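Glucose-6-phosphate 1-dehydrogenase (Mycobacterium avium, PDB 4LGV) probably catalyses the NADP-dependent oxidation of glucose 6-phosphate to 6-phosphogluconolactone, the first step of the oxidative pentose phosphate pathway. Local coordinates at residues Glu185-Val191 and Arg428-Glu434; His167-Arg173 and Ile437-Trp441; Asp192-Gln198 and Pro415-Leu419; Val34-Ile38 and Leu134-Pro138. All blocks are in the same frame, centred on the assembly; numbering follows the deposited sequence.

Contact 1 of 4, residues Glu185-Val191 and Arg428-Glu434; sequences EDQILRV and RQLFARE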
# COMPACT_ATOMS: atom_id res chain seq x y z
N GLU A 185 10.90 36.90 13.98
CA GLU A 185 9.84 36.39 13.11
C GLU A 185 8.58 36.18 13.92
O GLU A 185 7.52 36.42 13.41
CB GLU A 185 10.26 35.05 12.42
CG GLU A 185 9.17 34.39 11.54
CD GLU A 185 8.64 35.31 10.42
OE1 GLU A 185 9.35 36.28 10.02
OE2 GLU A 185 7.50 35.06 9.94
N ASP A 186 8.71 35.70 15.14
CA ASP A 186 7.52 35.35 15.92
C ASP A 186 6.82 36.61 16.50
O ASP A 186 5.79 36.50 17.14
CB ASP A 186 7.85 34.32 17.00
CG ASP A 186 8.69 34.92 18.19
OD1 ASP A 186 9.12 36.10 18.16
OD2 ASP A 186 8.92 34.18 19.17
N GLN A 187 7.37 37.80 16.26
CA GLN A 187 6.68 39.04 16.63
C GLN A 187 5.94 39.60 15.42
O GLN A 187 5.25 40.62 15.54
CB GLN A 187 7.68 40.08 17.12
CG GLN A 187 8.44 39.70 18.39
CD GLN A 187 9.44 40.80 18.78
OE1 GLN A 187 10.56 40.83 18.27
NE2 GLN A 187 9.03 41.69 19.66
N ILE A 188 6.14 38.98 14.24
CA ILE A 188 5.54 39.48 13.03
C ILE A 188 4.30 38.67 12.64
O ILE A 188 4.41 37.48 12.39
CB ILE A 188 6.53 39.47 11.88
CG1 ILE A 188 7.75 40.30 12.21
CG2 ILE A 188 5.91 40.05 10.62
CD1 ILE A 188 8.90 40.08 11.27
N LEU A 189 3.16 39.35 12.51
CA LEU A 189 1.91 38.73 12.13
C LEU A 189 1.38 39.37 10.85
O LEU A 189 0.93 40.54 10.83
CB LEU A 189 0.89 38.90 13.25
CG LEU A 189 1.34 38.44 14.65
CD1 LEU A 189 0.32 38.78 15.72
CD2 LEU A 189 1.55 36.99 14.65
N ARG A 190 1.44 38.62 9.77
CA ARG A 190 1.05 39.16 8.48
C ARG A 190 -0.43 38.86 8.26
O ARG A 190 -0.79 37.71 8.03
CB ARG A 190 1.91 38.57 7.38
CG ARG A 190 3.39 38.77 7.66
CD ARG A 190 4.26 38.16 6.58
NE ARG A 190 5.67 38.39 6.86
CZ ARG A 190 6.40 37.67 7.72
NH1 ARG A 190 5.90 36.62 8.38
NH2 ARG A 190 7.66 37.98 7.89
N VAL A 191 -1.28 39.88 8.36
CA VAL A 191 -2.72 39.72 8.38
C VAL A 191 -3.29 39.65 6.96
O VAL A 191 -3.15 40.61 6.15
CB VAL A 191 -3.37 40.89 9.10
CG1 VAL A 191 -4.87 40.71 9.20
CG2 VAL A 191 -2.80 41.09 10.52
N ARG A 428 -0.45 31.97 16.21
CA ARG A 428 0.10 32.25 14.89
C ARG A 428 -0.28 31.28 13.76
O ARG A 428 0.30 31.33 12.69
CB ARG A 428 1.63 32.32 14.97
CG ARG A 428 2.15 33.45 15.88
CD ARG A 428 3.57 33.09 16.39
NE ARG A 428 4.51 33.10 15.27
CZ ARG A 428 5.58 32.31 15.13
NH1 ARG A 428 5.89 31.40 16.05
NH2 ARG A 428 6.35 32.47 14.04
N GLN A 429 -1.22 30.39 14.02
CA GLN A 429 -1.59 29.38 13.03
C GLN A 429 -2.14 29.94 11.72
O GLN A 429 -1.98 29.36 10.67
CB GLN A 429 -2.54 28.34 13.66
CG GLN A 429 -4.02 28.50 13.49
CD GLN A 429 -4.85 27.51 14.34
OE1 GLN A 429 -4.40 26.41 14.64
NE2 GLN A 429 -6.06 27.92 14.73
N LEU A 430 -2.81 31.08 11.82
CA LEU A 430 -3.45 31.71 10.69
C LEU A 430 -2.63 32.82 10.05
O LEU A 430 -3.12 33.54 9.23
CB LEU A 430 -4.78 32.29 11.13
CG LEU A 430 -5.77 31.32 11.79
CD1 LEU A 430 -6.92 32.09 12.38
CD2 LEU A 430 -6.25 30.28 10.77
N PHE A 431 -1.35 32.90 10.40
CA PHE A 431 -0.47 33.92 9.91
C PHE A 431 0.75 33.27 9.25
O PHE A 431 1.54 32.61 9.89
CB PHE A 431 -0.05 34.83 11.04
CG PHE A 431 -1.21 35.55 11.71
CD1 PHE A 431 -1.75 36.68 11.14
CD2 PHE A 431 -1.76 35.07 12.88
CE1 PHE A 431 -2.82 37.32 11.73
CE2 PHE A 431 -2.83 35.71 13.48
CZ PHE A 431 -3.34 36.84 12.92
N ALA A 432 0.89 33.48 7.95
CA ALA A 432 1.94 32.88 7.19
C ALA A 432 3.31 33.32 7.70
O ALA A 432 3.54 34.47 8.09
CB ALA A 432 1.76 33.25 5.71
N ARG A 433 4.22 32.38 7.69
CA ARG A 433 5.57 32.60 8.17
C ARG A 433 6.45 32.96 6.98
O ARG A 433 6.14 32.64 5.82
CB ARG A 433 6.08 31.34 8.86
CG ARG A 433 7.31 31.54 9.73
CD ARG A 433 7.69 30.29 10.51
NE ARG A 433 8.13 29.19 9.63
CZ ARG A 433 8.38 27.93 10.03
NH1 ARG A 433 8.25 27.57 11.32
NH2 ARG A 433 8.76 27.02 9.16
N GLU A 434 7.53 33.66 7.28
CA GLU A 434 8.42 34.25 6.28
C GLU A 434 8.89 33.27 5.19
O GLU A 434 8.89 33.59 3.99
CB GLU A 434 9.56 34.90 7.07
CG GLU A 434 10.91 35.14 6.44
CD GLU A 434 12.02 35.42 7.53
OE1 GLU A 434 12.99 34.64 7.65
OE2 GLU A 434 11.94 36.40 8.31
O HOH W 1 5.52 34.83 11.87
O HOH W 2 2.98 36.21 9.77
O HOH W 3 -3.30 35.99 8.00
O HOH W 4 -0.75 35.67 6.37
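Glu185 turns its carboxylate to the first residue of helix 434-449. OE2 of Glu185 accepts from the backbone N of Glu434 at 3.0 Å, and this N-H comes from above the carboxylate plane. The plane itself is taken by Arg190, which meets the carboxylate end-on. Arg190 NH1 binds Glu185 OE2 at 2.7 Å and Arg190 NH2 binds Glu185 OE1 at 3.2 Å. Both bonds use syn lone pairs and lie almost in the guanidinium plane. With CG of Glu185 anti to the backbone N, a bend at chi2 (57°) turns the carboxylate to Arg190 and Glu434 N. Arg190 NH1 also donates to Ala432 O at 3.2 Å, somewhat out of the guanidinium plane. A water joins Arg190 N to the same Ala432 carbonyl.

Two flat groups of the 428-434 loop lie against the other segment. The Phe431 ring takes CB of Leu189 over one face, a CH-pi contact 4.3 Å from the ring centroid. Arg190 O sits at its edge, 3.4 Å from Phe431 CD1. Asp186 CB lies over one face of the Arg428 guanidinium, 3.6 Å from Arg428 CZ. Arg428 NH1 also forms a salt bridge with Asp274.

OE1 of Glu185 comes within 3.1 Å of Glu434 OE2, and the two carboxylate planes are steeply inclined. Neither atom can donate if both groups are ionised. Glu434 OE2 is also held by Arg180 and Asn176. The positive charge of Arg190 and Arg180, with the N-terminal end of helix 434-449, would probably offset the repulsion and keep both glutamates charged.

Contact 2 of 4, residues His167-Arg173 and Ile437-Trp441; sequences HDLESAR and IEETW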
# COMPACT_ATOMS: atom_id res chain seq x y z
N HIS A 167 4.52 42.95 -3.24
CA HIS A 167 3.80 42.68 -4.47
C HIS A 167 4.57 41.72 -5.37
O HIS A 167 4.13 41.42 -6.47
CB HIS A 167 3.46 43.99 -5.19
CG HIS A 167 4.66 44.82 -5.53
ND1 HIS A 167 5.02 45.94 -4.81
CD2 HIS A 167 5.59 44.68 -6.50
CE1 HIS A 167 6.11 46.48 -5.33
NE2 HIS A 167 6.49 45.72 -6.35
N ASP A 168 5.73 41.27 -4.91
CA ASP A 168 6.54 40.27 -5.61
C ASP A 168 7.68 39.83 -4.70
O ASP A 168 7.79 40.31 -3.57
CB ASP A 168 7.08 40.79 -6.97
CG ASP A 168 7.99 41.99 -6.84
OD1 ASP A 168 8.41 42.38 -5.72
OD2 ASP A 168 8.32 42.53 -7.89
N LEU A 169 8.52 38.92 -5.17
CA LEU A 169 9.53 38.31 -4.31
C LEU A 169 10.48 39.37 -3.78
O LEU A 169 10.74 39.40 -2.58
CB LEU A 169 10.31 37.19 -5.04
CG LEU A 169 11.54 36.61 -4.28
CD1 LEU A 169 11.16 36.00 -2.92
CD2 LEU A 169 12.29 35.58 -5.13
N GLU A 170 10.99 40.22 -4.68
CA GLU A 170 11.98 41.25 -4.28
C GLU A 170 11.39 42.26 -3.28
O GLU A 170 12.00 42.52 -2.23
CB GLU A 170 12.61 41.96 -5.51
N SER A 171 10.18 42.75 -3.56
CA SER A 171 9.55 43.72 -2.67
C SER A 171 9.20 43.10 -1.29
O SER A 171 9.35 43.74 -0.24
CB SER A 171 8.32 44.35 -3.34
OG SER A 171 7.33 43.38 -3.72
N ALA A 172 8.76 41.85 -1.28
CA ALA A 172 8.50 41.16 0.00
C ALA A 172 9.79 40.97 0.80
O ALA A 172 9.80 41.16 2.02
CB ALA A 172 7.82 39.82 -0.21
N ARG A 173 10.87 40.57 0.13
CA ARG A 173 12.16 40.41 0.80
C ARG A 173 12.67 41.72 1.39
O ARG A 173 13.22 41.71 2.48
CB ARG A 173 13.22 39.84 -0.15
CG ARG A 173 13.18 38.33 -0.26
CD ARG A 173 14.24 37.79 -1.22
NE ARG A 173 15.56 38.02 -0.63
CZ ARG A 173 16.11 37.28 0.35
NH1 ARG A 173 15.49 36.21 0.86
NH2 ARG A 173 17.31 37.62 0.81
N ILE A 437 6.13 32.62 2.78
CA ILE A 437 5.91 33.78 1.96
C ILE A 437 6.90 33.78 0.78
O ILE A 437 6.50 33.96 -0.37
CB ILE A 437 5.99 35.06 2.84
CG1 ILE A 437 4.92 35.04 3.96
CG2 ILE A 437 6.17 36.30 1.96
CD1 ILE A 437 3.73 35.92 3.76
N GLU A 438 8.17 33.59 1.07
CA GLU A 438 9.21 33.66 0.04
C GLU A 438 9.10 32.53 -0.96
O GLU A 438 9.24 32.75 -2.13
CB GLU A 438 10.58 33.74 0.68
CG GLU A 438 10.69 35.05 1.44
CD GLU A 438 12.10 35.44 1.88
OE1 GLU A 438 13.09 34.90 1.33
OE2 GLU A 438 12.18 36.36 2.75
N GLU A 439 8.77 31.34 -0.52
CA GLU A 439 8.55 30.26 -1.45
C GLU A 439 7.35 30.50 -2.34
O GLU A 439 7.39 30.19 -3.51
CB GLU A 439 8.31 28.92 -0.72
CG GLU A 439 9.54 28.33 -0.02
CD GLU A 439 10.70 28.05 -0.94
OE1 GLU A 439 10.51 27.60 -2.10
OE2 GLU A 439 11.82 28.32 -0.52
N THR A 440 6.26 31.04 -1.80
CA THR A 440 5.08 31.25 -2.65
C THR A 440 5.29 32.36 -3.65
O THR A 440 4.77 32.29 -4.76
CB THR A 440 3.80 31.50 -1.86
OG1 THR A 440 4.01 32.55 -0.93
CG2 THR A 440 3.42 30.22 -1.08
N TRP A 441 6.08 33.38 -3.29
CA TRP A 441 6.47 34.41 -4.26
C TRP A 441 7.35 33.81 -5.37
O TRP A 441 7.12 34.10 -6.54
CB TRP A 441 7.18 35.61 -3.60
CG TRP A 441 6.21 36.59 -2.92
CD1 TRP A 441 6.15 36.88 -1.59
CD2 TRP A 441 5.16 37.31 -3.53
NE1 TRP A 441 5.14 37.75 -1.33
CE2 TRP A 441 4.49 38.02 -2.51
CE3 TRP A 441 4.68 37.40 -4.85
CZ2 TRP A 441 3.39 38.85 -2.76
CZ3 TRP A 441 3.59 38.22 -5.11
CH2 TRP A 441 2.96 38.94 -4.06
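Trp441 packs against the start of helix 169-180, where this helix and helix 434-449 form an antiparallel pair. The local axes approach to 9.6 Å at an angle of 164°. This pair joins the dinucleotide-binding part of the chain to the C-terminal part.

The tight side is the indole. Asp168 CA lies over one face of the ring, offset toward its rim, 3.5 Å from Trp441 CE3. His167 C is equally close to Trp441 CH2. Ala172 adds its methyl at the other end of the indole, with CB 3.6 Å from Trp441 NE1. Leu169 slides past Trp441 in the opposite direction, and its CB meets Trp441 CB at 3.8 Å. The Trp441 side chain also touches Gln253 of helix 246-264.

The loose side is the polar pair of Arg173 and Glu438. Arg173 is exposed, and its chain bends at chi3 (68°) to bring NH1 to Glu438 OE1. This salt bridge is 2.8 Å long but not straight, and the guanidinium and carboxylate planes stand nearly perpendicular.

Asp168 is the N-cap of helix 169-180: its OD1 accepts from Ser171 N at 2.8 Å, nearly on the line of the C-O bond.

Contact 3 of 4, residues Asp192-Gln198 and Pro415-Leu419; sequences DHFLGKQ and PYERL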
# COMPACT_ATOMS: atom_id res chain seq x y z
N ASP A 192 -3.91 38.53 6.65
CA ASP A 192 -4.58 38.34 5.36
C ASP A 192 -5.95 37.81 5.67
O ASP A 192 -6.09 36.68 6.13
CB ASP A 192 -3.79 37.37 4.48
CG ASP A 192 -4.41 37.17 3.08
OD1 ASP A 192 -5.62 37.38 2.89
OD2 ASP A 192 -3.64 36.83 2.14
N HIS A 193 -6.98 38.63 5.43
CA HIS A 193 -8.34 38.29 5.84
C HIS A 193 -8.79 36.97 5.28
O HIS A 193 -9.50 36.25 5.96
CB HIS A 193 -9.30 39.39 5.44
CG HIS A 193 -8.88 40.72 5.96
ND1 HIS A 193 -9.37 41.90 5.47
CD2 HIS A 193 -7.96 41.04 6.91
CE1 HIS A 193 -8.77 42.89 6.08
NE2 HIS A 193 -7.92 42.40 6.96
N PHE A 194 -8.35 36.62 4.06
CA PHE A 194 -8.71 35.31 3.50
C PHE A 194 -8.30 34.13 4.39
O PHE A 194 -9.06 33.19 4.55
CB PHE A 194 -8.15 35.11 2.11
CG PHE A 194 -8.84 35.94 1.06
CD1 PHE A 194 -10.17 35.74 0.77
CD2 PHE A 194 -8.15 36.87 0.35
CE1 PHE A 194 -10.80 36.50 -0.20
CE2 PHE A 194 -8.78 37.64 -0.60
CZ PHE A 194 -10.11 37.46 -0.90
N LEU A 195 -7.13 34.20 4.99
CA LEU A 195 -6.64 33.13 5.88
C LEU A 195 -7.50 32.89 7.09
O LEU A 195 -7.60 31.78 7.56
CB LEU A 195 -5.20 33.38 6.35
CG LEU A 195 -4.22 32.66 5.45
CD1 LEU A 195 -4.26 33.25 4.05
CD2 LEU A 195 -2.83 32.76 6.04
N GLY A 196 -8.19 33.94 7.55
CA GLY A 196 -9.16 33.84 8.62
C GLY A 196 -10.31 32.93 8.33
O GLY A 196 -11.02 32.55 9.25
N LYS A 197 -10.50 32.57 7.05
CA LYS A 197 -11.54 31.62 6.66
C LYS A 197 -11.08 30.19 6.70
O LYS A 197 -11.87 29.28 6.45
CB LYS A 197 -11.98 31.89 5.21
CG LYS A 197 -12.66 33.22 4.99
CD LYS A 197 -12.95 33.50 3.50
CE LYS A 197 -13.94 34.65 3.32
NZ LYS A 197 -15.30 34.21 3.81
N GLN A 198 -9.81 29.96 6.90
CA GLN A 198 -9.29 28.63 6.75
C GLN A 198 -9.55 27.79 7.99
O GLN A 198 -9.18 28.18 9.10
CB GLN A 198 -7.80 28.68 6.45
CG GLN A 198 -7.57 29.03 5.00
CD GLN A 198 -6.13 28.91 4.57
OE1 GLN A 198 -5.40 28.07 5.06
NE2 GLN A 198 -5.72 29.73 3.58
N PRO A 415 -14.21 36.11 9.78
CA PRO A 415 -12.78 35.93 9.62
C PRO A 415 -11.95 37.03 10.18
O PRO A 415 -10.90 36.79 10.78
CB PRO A 415 -12.58 35.86 8.10
CG PRO A 415 -13.95 35.97 7.48
CD PRO A 415 -14.95 35.79 8.56
N TYR A 416 -12.40 38.24 9.96
CA TYR A 416 -11.64 39.38 10.40
C TYR A 416 -11.52 39.44 11.93
O TYR A 416 -10.42 39.56 12.46
CB TYR A 416 -12.28 40.63 9.84
CG TYR A 416 -11.46 41.82 10.15
CD1 TYR A 416 -10.35 42.14 9.38
CD2 TYR A 416 -11.75 42.57 11.25
CE1 TYR A 416 -9.55 43.21 9.70
CE2 TYR A 416 -10.96 43.67 11.58
CZ TYR A 416 -9.86 43.99 10.80
OH TYR A 416 -9.12 45.10 11.11
N GLU A 417 -12.61 39.28 12.64
CA GLU A 417 -12.54 39.23 14.12
C GLU A 417 -11.74 38.04 14.65
O GLU A 417 -11.04 38.14 15.67
CB GLU A 417 -13.95 39.25 14.73
CG GLU A 417 -14.80 38.03 14.43
CD GLU A 417 -16.28 38.19 14.83
OE1 GLU A 417 -16.58 39.22 15.39
OE2 GLU A 417 -17.12 37.30 14.58
N ARG A 418 -11.85 36.89 14.00
CA ARG A 418 -11.06 35.73 14.38
C ARG A 418 -9.56 36.04 14.31
O ARG A 418 -8.79 35.67 15.18
CB ARG A 418 -11.42 34.58 13.45
CG ARG A 418 -10.72 33.28 13.73
CD ARG A 418 -11.09 32.26 12.67
NE ARG A 418 -10.46 31.00 12.96
CZ ARG A 418 -10.11 30.07 12.06
NH1 ARG A 418 -10.27 30.28 10.75
NH2 ARG A 418 -9.60 28.94 12.48
N LEU A 419 -9.12 36.69 13.24
CA LEU A 419 -7.70 37.03 13.08
C LEU A 419 -7.22 38.02 14.12
O LEU A 419 -6.12 37.88 14.65
CB LEU A 419 -7.42 37.63 11.70
CG LEU A 419 -7.42 36.63 10.58
CD1 LEU A 419 -7.39 37.33 9.24
CD2 LEU A 419 -6.24 35.69 10.67
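Tyr416 sets the edge of its ring over the face of His193, a T-shaped pair. Their planes are 89° apart and the ring centroids 4.8 Å apart. The CD1-CE1 side of Tyr416 does the touching, and His193 NE2 is 3.3 Å from Tyr416 CE1. This holds for the conformer described, as His193 has a second one. His193 NE2 is hydrogen-bonded to Glu162, and the Tyr416 hydroxyl to Tyr133 and Thr47.

Leu419 reaches into the turn formed by 192-198. Its CD1 lies at the edge of the imidazole and 3.4 Å from Asp192 O. Gly196 passes close to the helix here, with its CA 3.8 Å from Leu419 CG. Pro415 CB packs on the Gly196 backbone, 3.7 Å from Gly196 C.

Arg418 has CG anti to the backbone N (chi1 -178°) and stays extended to NE, which carries its guanidinium past the turn. NH1 donates to Gly196 O at 2.8 Å and to Gln198 O at 2.9 Å. Both oxygens lie near the guanidinium plane, while NH1 stands above each carbonyl plane.

In relatives, the Asp-His-x-Leu-Gly-Lys peptide lines the glucose 6-phosphate site. Here the two hydrogens of one guanidinium nitrogen satisfy two carbonyls at the end of the 3-10 turn. The positive charge is probably stabilised by those carbonyl dipoles, and the bonds fix the end of the peptide against helix 413-424.

Contact 4 of 4, residues Val34-Ile38 and Leu134-Pro138; sequences VIFGI and LEMPP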
# COMPACT_ATOMS: atom_id res chain seq x y z
N VAL A 34 -2.71 48.67 20.21
CA VAL A 34 -2.42 49.95 19.62
C VAL A 34 -2.66 49.87 18.11
O VAL A 34 -1.98 49.09 17.41
CB VAL A 34 -0.94 50.33 19.87
CG1 VAL A 34 -0.65 51.65 19.25
CG2 VAL A 34 -0.64 50.34 21.37
N ILE A 35 -3.59 50.69 17.60
CA ILE A 35 -3.99 50.59 16.20
C ILE A 35 -3.56 51.80 15.42
O ILE A 35 -4.11 52.88 15.62
CB ILE A 35 -5.54 50.49 16.05
CG1 ILE A 35 -6.05 49.27 16.79
CG2 ILE A 35 -5.95 50.38 14.59
CD1 ILE A 35 -7.55 49.17 16.92
N PHE A 36 -2.60 51.62 14.52
CA PHE A 36 -2.22 52.68 13.60
C PHE A 36 -3.14 52.62 12.41
O PHE A 36 -3.28 51.56 11.78
CB PHE A 36 -0.78 52.54 13.14
CG PHE A 36 0.25 52.87 14.20
CD1 PHE A 36 0.47 52.03 15.28
CD2 PHE A 36 0.99 54.06 14.13
CE1 PHE A 36 1.41 52.35 16.26
CE2 PHE A 36 1.94 54.38 15.10
CZ PHE A 36 2.15 53.53 16.17
N GLY A 37 -3.76 53.76 12.11
CA GLY A 37 -4.66 53.89 10.95
C GLY A 37 -6.14 53.82 11.32
O GLY A 37 -6.97 53.45 10.52
N ILE A 38 -6.46 54.22 12.54
CA ILE A 38 -7.80 54.04 13.13
C ILE A 38 -8.88 54.89 12.45
O ILE A 38 -10.08 54.61 12.60
CB ILE A 38 -7.75 54.31 14.65
CG1 ILE A 38 -8.99 53.81 15.35
CG2 ILE A 38 -7.60 55.79 14.92
CD1 ILE A 38 -9.11 52.33 15.39
N LEU A 134 -1.19 47.53 12.38
CA LEU A 134 -0.95 48.58 11.40
C LEU A 134 -1.90 48.47 10.23
O LEU A 134 -1.63 47.73 9.31
CB LEU A 134 0.50 48.55 10.91
CG LEU A 134 1.58 48.39 11.99
CD1 LEU A 134 2.96 48.57 11.36
CD2 LEU A 134 1.45 49.33 13.15
N GLU A 135 -2.98 49.24 10.26
CA GLU A 135 -3.88 49.30 9.11
C GLU A 135 -3.58 50.60 8.39
O GLU A 135 -4.37 51.51 8.33
CB GLU A 135 -5.36 49.17 9.46
CG GLU A 135 -5.77 49.61 10.86
CD GLU A 135 -7.23 49.35 11.11
OE1 GLU A 135 -7.84 48.55 10.35
OE2 GLU A 135 -7.77 49.98 12.02
N MET A 136 -2.41 50.64 7.80
CA MET A 136 -1.94 51.84 7.13
C MET A 136 -1.32 51.44 5.80
O MET A 136 -1.07 50.26 5.55
CB MET A 136 -0.99 52.61 8.04
CG MET A 136 -1.75 53.73 8.73
SD MET A 136 -0.68 54.57 9.84
CE MET A 136 -1.35 56.21 10.10
N PRO A 137 -1.10 52.44 4.94
CA PRO A 137 -0.37 52.15 3.71
C PRO A 137 0.95 51.40 3.94
O PRO A 137 1.65 51.64 4.91
CB PRO A 137 -0.10 53.53 3.16
CG PRO A 137 -1.22 54.36 3.66
CD PRO A 137 -1.46 53.86 5.06
N PRO A 138 1.25 50.43 3.09
CA PRO A 138 2.44 49.60 3.31
C PRO A 138 3.77 50.33 3.31
O PRO A 138 4.71 49.89 3.99
CB PRO A 138 2.39 48.59 2.15
CG PRO A 138 1.49 49.22 1.13
CD PRO A 138 0.46 49.93 1.95
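Leu134 CD2 approaches the Phe36 ring obliquely, 3.6 Å from Phe36 CD1. The two side chains lie alongside each other and point the same way. Ile144 of helix 141-150 touches both. The other flat group is the Glu135 carboxylate. Glu135 crosses Ile35 obliquely, and its OE2 comes to 3.2 Å from Ile35 CG2. The other carboxylate oxygen, OE1, is bonded to Thr47 of helix 41-56. A first torsion of 26° puts the Glu135 chain away from a staggered position, which suggests some strain. Beyond CG the chain is extended, and it runs over the Phe36 carbonyl to reach Ile35.

The backbones pair in parallel through Phe36 and Leu134, whose CA atoms are 4.8 Å apart. Glu135 N donates to Phe36 O at 2.8 Å, almost in line with the carbonyl bond. After this the strand pairing ends. Gly37 turns the chain with a positive phi (101°). Its CA makes a CH...O contact of 3.6 Å to Glu135 O, straight at the hydrogen. Met136 closes over the same spot, with CG 3.7 Å from Gly37 CA. The Met136 sulfur, SD, rests 3.9 Å from Phe36 CB. Apart from the backbone bond and the Glu135 carboxylate, the side-chain contacts are mainly apolar.

Strands 32-36 and 130-134 are the middle pair of the six-stranded parallel sheet. Where their ends part, the chains lead to helices 41-56 and 141-150. This is the topological switch point of a Rossmann fold. The turn begun by Gly37 is consistent with the glycine-rich dinucleotide-binding loop of the family.

Overall arrangement
From the N terminus, contact 4 closes first: 34-38 meets 134-138 and joins two neighbouring strands of the parallel sheet. It is complete before the others open, so it stands in series with them. Contacts 2, 1 and 3 then open in turn at 167-173, 185-191 and 192-198. They close in reverse order, at 415-419, 428-434 and 437-441. Contact 3 is therefore nested in contact 1, and contact 1 in contact 2, without crossing. All three tie the last part of the nucleotide-binding region to helices 413-424 and 434-449 or the loop between them. Contact 1 touches both contact 2, which encloses it, and contact 3, which it encloses. Tyr416 of contact 3 touches Glu135 of contact 4.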